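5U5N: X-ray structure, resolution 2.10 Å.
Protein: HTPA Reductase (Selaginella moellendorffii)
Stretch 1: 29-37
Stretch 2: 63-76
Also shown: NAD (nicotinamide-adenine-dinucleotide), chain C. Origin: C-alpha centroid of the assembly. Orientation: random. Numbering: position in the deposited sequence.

Stretch 1, residues 29-37: LRLVPLSLT
Stretch 2 (63-76) DVVKEVITEYPNVI

At the apolar centre, Leu34 (m, t) sets CD1 3.6 Å from Val68 CG2, and Val32 (t) brings CG1 to 3.8 Å from the same Val68 CG2. Here a strand and the loop before it run along a helix and the turn that follows it: the strand that starts at Leu34 and the helix that runs through 63-71 are nearly antiparallel, at 156° with axes 9.3 Å apart, and Leu34 sits opposite Val68, CA to CA 7.2 Å. No direct hydrogen bond joins them; packing buries 523 Å². Leu34 and Leu36 point toward the helix and Ser35 away, as in a strand; before them, Leu31 points away, Val32 toward and Pro33 (phi/psi -83/42) sideways. Val64 and Val68, both t, present compact, beta-branched side chains. Leu36 CD2 meets Val64 CG1 at 4.0 Å.

Tyr72 leaves helical geometry (phi/psi -132/71) and opens a type I turn to Val75. Its m rotamer lays the ring against Val32, whose CG2 stands 3.9 Å from the Tyr72 ring centroid, over the face, and 3.9 Å from Val75 CG2. Pro33 CD approaches Tyr72 OH at 3.2 Å. At the exposed edge, Glu67 OE1 lies 3.7 Å from Leu34 CD1, and extended Arg30 (t, t, t) places its guanidinium face over Tyr72 CE1, 3.8 Å from Arg30 NE; one water accepts from Arg30 NE (2.8 Å) and bonds weakly with Tyr72 OH (3.3 Å).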

# COMPACT_ATOMS: atom_id res chain seq x y z
N LEU A 29 28.47 -5.67 10.48
CA LEU A 29 29.06 -6.64 9.57
C LEU A 29 30.55 -6.48 9.58
O LEU A 29 31.05 -5.41 9.80
CB LEU A 29 28.54 -6.46 8.15
CG LEU A 29 27.12 -6.96 8.01
CD1 LEU A 29 26.65 -6.70 6.58
CD2 LEU A 29 27.05 -8.46 8.32
N ARG A 30 31.25 -7.58 9.34
CA ARG A 30 32.69 -7.58 9.15
C ARG A 30 33.07 -7.18 7.69
O ARG A 30 32.74 -7.88 6.74
CB ARG A 30 33.19 -8.96 9.44
CG ARG A 30 34.68 -9.03 9.44
CD ARG A 30 35.03 -10.38 9.94
NE ARG A 30 36.37 -10.40 10.47
CZ ARG A 30 36.94 -11.49 10.91
NH1 ARG A 30 36.28 -12.66 10.88
NH2 ARG A 30 38.16 -11.41 11.39
N LEU A 31 33.75 -6.05 7.55
CA LEU A 31 34.25 -5.53 6.29
C LEU A 31 35.66 -6.07 6.03
O LEU A 31 36.61 -5.77 6.77
CB LEU A 31 34.28 -3.99 6.32
CG LEU A 31 34.76 -3.27 5.06
CD1 LEU A 31 33.77 -3.43 3.93
CD2 LEU A 31 35.03 -1.80 5.30
N VAL A 32 35.79 -6.82 4.94
CA VAL A 32 37.08 -7.36 4.50
C VAL A 32 37.94 -6.14 4.13
O VAL A 32 37.49 -5.29 3.38
CB VAL A 32 36.87 -8.31 3.30
CG1 VAL A 32 38.20 -8.71 2.69
CG2 VAL A 32 36.10 -9.54 3.74
N PRO A 33 39.18 -6.02 4.68
CA PRO A 33 39.95 -4.80 4.43
C PRO A 33 40.72 -4.83 3.10
O PRO A 33 41.87 -4.37 3.02
CB PRO A 33 40.90 -4.78 5.62
CG PRO A 33 41.22 -6.21 5.81
CD PRO A 33 39.94 -6.95 5.54
N LEU A 34 40.06 -5.33 2.05
CA LEU A 34 40.53 -5.24 0.66
C LEU A 34 39.37 -4.86 -0.22
O LEU A 34 38.26 -5.27 0.02
CB LEU A 34 41.11 -6.57 0.21
CG LEU A 34 42.44 -6.95 0.85
CD1 LEU A 34 42.63 -8.43 0.89
CD2 LEU A 34 43.57 -6.32 0.10
N SER A 35 39.65 -4.04 -1.22
CA SER A 35 38.67 -3.61 -2.19
C SER A 35 39.34 -3.50 -3.56
O SER A 35 40.58 -3.43 -3.67
CB SER A 35 38.09 -2.26 -1.76
OG SER A 35 36.98 -1.88 -2.58
N LEU A 36 38.53 -3.53 -4.61
CA LEU A 36 38.99 -3.41 -5.99
C LEU A 36 38.41 -2.13 -6.53
O LEU A 36 37.20 -1.85 -6.33
CB LEU A 36 38.55 -4.63 -6.79
CG LEU A 36 39.33 -5.89 -6.42
CD1 LEU A 36 38.69 -7.14 -6.96
CD2 LEU A 36 40.76 -5.82 -6.98
N THR A 37 39.25 -1.32 -7.15
CA THR A 37 38.83 -0.05 -7.73
C THR A 37 39.00 -0.18 -9.23
O THR A 37 39.49 -1.22 -9.72
CB THR A 37 39.56 1.18 -7.10
OG1 THR A 37 38.96 2.39 -7.58
CG2 THR A 37 41.07 1.19 -7.40
N ASP A 63 45.12 -11.91 -7.53
CA ASP A 63 45.95 -11.93 -6.31
C ASP A 63 45.07 -11.50 -5.12
O ASP A 63 45.04 -12.14 -4.07
CB ASP A 63 47.14 -10.97 -6.41
CG ASP A 63 48.22 -11.41 -7.43
OD1 ASP A 63 48.19 -12.58 -7.90
OD2 ASP A 63 49.12 -10.56 -7.75
N VAL A 64 44.36 -10.40 -5.32
CA VAL A 64 43.51 -9.84 -4.28
C VAL A 64 42.50 -10.89 -3.75
O VAL A 64 42.39 -11.06 -2.56
CB VAL A 64 42.84 -8.56 -4.77
CG1 VAL A 64 41.67 -8.16 -3.88
CG2 VAL A 64 43.87 -7.48 -4.87
N VAL A 65 41.85 -11.62 -4.66
CA VAL A 65 40.78 -12.56 -4.29
C VAL A 65 41.34 -13.81 -3.59
O VAL A 65 40.69 -14.34 -2.69
CB VAL A 65 39.85 -12.88 -5.50
CG1 VAL A 65 38.99 -14.10 -5.26
CG2 VAL A 65 38.95 -11.70 -5.79
N LYS A 66 42.53 -14.27 -3.98
CA LYS A 66 43.22 -15.35 -3.27
C LYS A 66 43.51 -14.96 -1.82
O LYS A 66 43.48 -15.79 -0.92
CB LYS A 66 44.55 -15.70 -3.96
CG LYS A 66 45.29 -16.91 -3.37
CD LYS A 66 44.48 -18.21 -3.37
CE LYS A 66 43.94 -18.58 -4.76
NZ LYS A 66 43.37 -19.95 -4.76
N GLU A 67 43.86 -13.70 -1.63
CA GLU A 67 44.15 -13.17 -0.31
C GLU A 67 42.86 -13.07 0.51
O GLU A 67 42.85 -13.46 1.69
CB GLU A 67 44.81 -11.80 -0.45
CG GLU A 67 45.53 -11.37 0.82
CD GLU A 67 46.14 -9.98 0.73
OE1 GLU A 67 46.08 -9.28 1.78
OE2 GLU A 67 46.69 -9.59 -0.35
N VAL A 68 41.79 -12.57 -0.10
CA VAL A 68 40.49 -12.47 0.60
C VAL A 68 39.98 -13.86 0.93
O VAL A 68 39.59 -14.10 2.06
CB VAL A 68 39.43 -11.72 -0.23
CG1 VAL A 68 38.07 -11.82 0.41
CG2 VAL A 68 39.79 -10.26 -0.38
N ILE A 69 39.99 -14.76 -0.04
CA ILE A 69 39.49 -16.10 0.17
C ILE A 69 40.26 -16.88 1.26
O ILE A 69 39.63 -17.58 2.03
CB ILE A 69 39.36 -16.87 -1.17
CG1 ILE A 69 38.06 -16.47 -1.88
CG2 ILE A 69 39.38 -18.37 -1.00
CD1 ILE A 69 36.78 -17.12 -1.32
N THR A 70 41.59 -16.77 1.35
CA THR A 70 42.31 -17.53 2.40
C THR A 70 42.01 -16.99 3.84
O THR A 70 41.94 -17.79 4.77
CB THR A 70 43.83 -17.75 2.11
OG1 THR A 70 44.50 -16.50 2.00
CG2 THR A 70 44.05 -18.57 0.80
N GLU A 71 41.79 -15.68 4.02
CA GLU A 71 41.45 -15.15 5.35
C GLU A 71 39.93 -15.13 5.62
O GLU A 71 39.53 -15.26 6.75
CB GLU A 71 42.07 -13.76 5.61
CG GLU A 71 43.60 -13.80 5.86
CD GLU A 71 44.15 -12.69 6.80
OE1 GLU A 71 43.35 -12.05 7.53
OE2 GLU A 71 45.40 -12.49 6.80
N TYR A 72 39.11 -14.96 4.58
CA TYR A 72 37.65 -14.82 4.71
C TYR A 72 36.94 -15.74 3.71
O TYR A 72 36.36 -15.27 2.72
CB TYR A 72 37.25 -13.39 4.44
CG TYR A 72 37.98 -12.38 5.26
CD1 TYR A 72 37.56 -12.06 6.54
CD2 TYR A 72 39.09 -11.74 4.76
CE1 TYR A 72 38.27 -11.14 7.31
CE2 TYR A 72 39.76 -10.78 5.49
CZ TYR A 72 39.36 -10.50 6.77
OH TYR A 72 40.04 -9.54 7.48
N PRO A 73 37.01 -17.07 3.95
CA PRO A 73 36.41 -18.02 3.00
C PRO A 73 34.92 -17.78 2.73
O PRO A 73 34.46 -18.07 1.64
CB PRO A 73 36.60 -19.38 3.68
CG PRO A 73 37.61 -19.18 4.75
CD PRO A 73 37.55 -17.74 5.14
N ASN A 74 34.18 -17.26 3.70
CA ASN A 74 32.74 -17.07 3.56
C ASN A 74 32.35 -15.72 3.00
O ASN A 74 31.17 -15.35 3.08
CB ASN A 74 32.07 -17.27 4.92
CG ASN A 74 32.42 -18.60 5.52
OD1 ASN A 74 32.44 -19.63 4.83
ND2 ASN A 74 32.72 -18.59 6.82
N VAL A 75 33.31 -14.99 2.44
CA VAL A 75 33.07 -13.66 1.93
C VAL A 75 31.94 -13.62 0.91
O VAL A 75 31.77 -14.55 0.12
CB VAL A 75 34.34 -13.05 1.30
CG1 VAL A 75 34.74 -13.80 0.05
CG2 VAL A 75 34.13 -11.57 1.02
N ILE A 76 31.16 -12.54 0.98
CA ILE A 76 30.19 -12.19 -0.03
C ILE A 76 30.66 -10.89 -0.59
O ILE A 76 30.99 -9.99 0.17
CB ILE A 76 28.78 -11.99 0.61
CG1 ILE A 76 28.23 -13.34 1.02
CG2 ILE A 76 27.85 -11.27 -0.37
CD1 ILE A 76 26.97 -13.29 1.85
PA NAD C . 30.95 6.17 -8.71
O1A NAD C . 31.32 6.69 -10.09
O2A NAD C . 30.92 7.09 -7.50
O5B NAD C . 31.87 4.94 -8.32
C5B NAD C . 31.96 3.76 -9.10
C4B NAD C . 33.35 3.20 -8.84
O4B NAD C . 33.53 1.94 -9.49
C3B NAD C . 34.47 4.12 -9.32
O3B NAD C . 35.13 4.69 -8.18
C2B NAD C . 35.36 3.24 -10.22
O2B NAD C . 36.76 3.53 -10.06
C1B NAD C . 34.92 1.81 -9.82
N9A NAD C . 35.11 0.71 -10.80
C8A NAD C . 34.95 0.77 -12.14
N7A NAD C . 35.20 -0.43 -12.70
C5A NAD C . 35.52 -1.29 -11.72
C6A NAD C . 35.91 -2.72 -11.63
N6A NAD C . 35.99 -3.48 -12.74
N1A NAD C . 36.16 -3.24 -10.41
C2A NAD C . 36.09 -2.50 -9.29
N3A NAD C . 35.75 -1.19 -9.30
C4A NAD C . 35.45 -0.54 -10.46
O3 NAD C . 29.53 5.42 -8.89
PN NAD C . 28.38 5.37 -7.74
O1N NAD C . 27.86 6.78 -7.62
O2N NAD C . 28.92 4.65 -6.52
O5D NAD C . 27.35 4.36 -8.46
C5D NAD C . 27.78 3.05 -8.80
C4D NAD C . 26.72 2.25 -9.56
O4D NAD C . 25.67 1.90 -8.65
C3D NAD C . 26.07 3.01 -10.72
O3D NAD C . 25.89 2.16 -11.87
C2D NAD C . 24.73 3.45 -10.17
O2D NAD C . 23.70 3.54 -11.16
C1D NAD C . 24.41 2.31 -9.20
N1N NAD C . 23.41 2.62 -8.16
C2N NAD C . 22.48 1.67 -7.93
C3N NAD C . 21.49 1.82 -6.97
C7N NAD C . 20.45 0.73 -6.75
O7N NAD C . 19.36 1.04 -6.31
N7N NAD C . 20.70 -0.56 -7.05
C4N NAD C . 21.47 3.00 -6.23
C5N NAD C . 22.43 3.98 -6.47
C6N NAD C . 23.40 3.77 -7.45
O HOH W 1 38.01 -8.29 9.80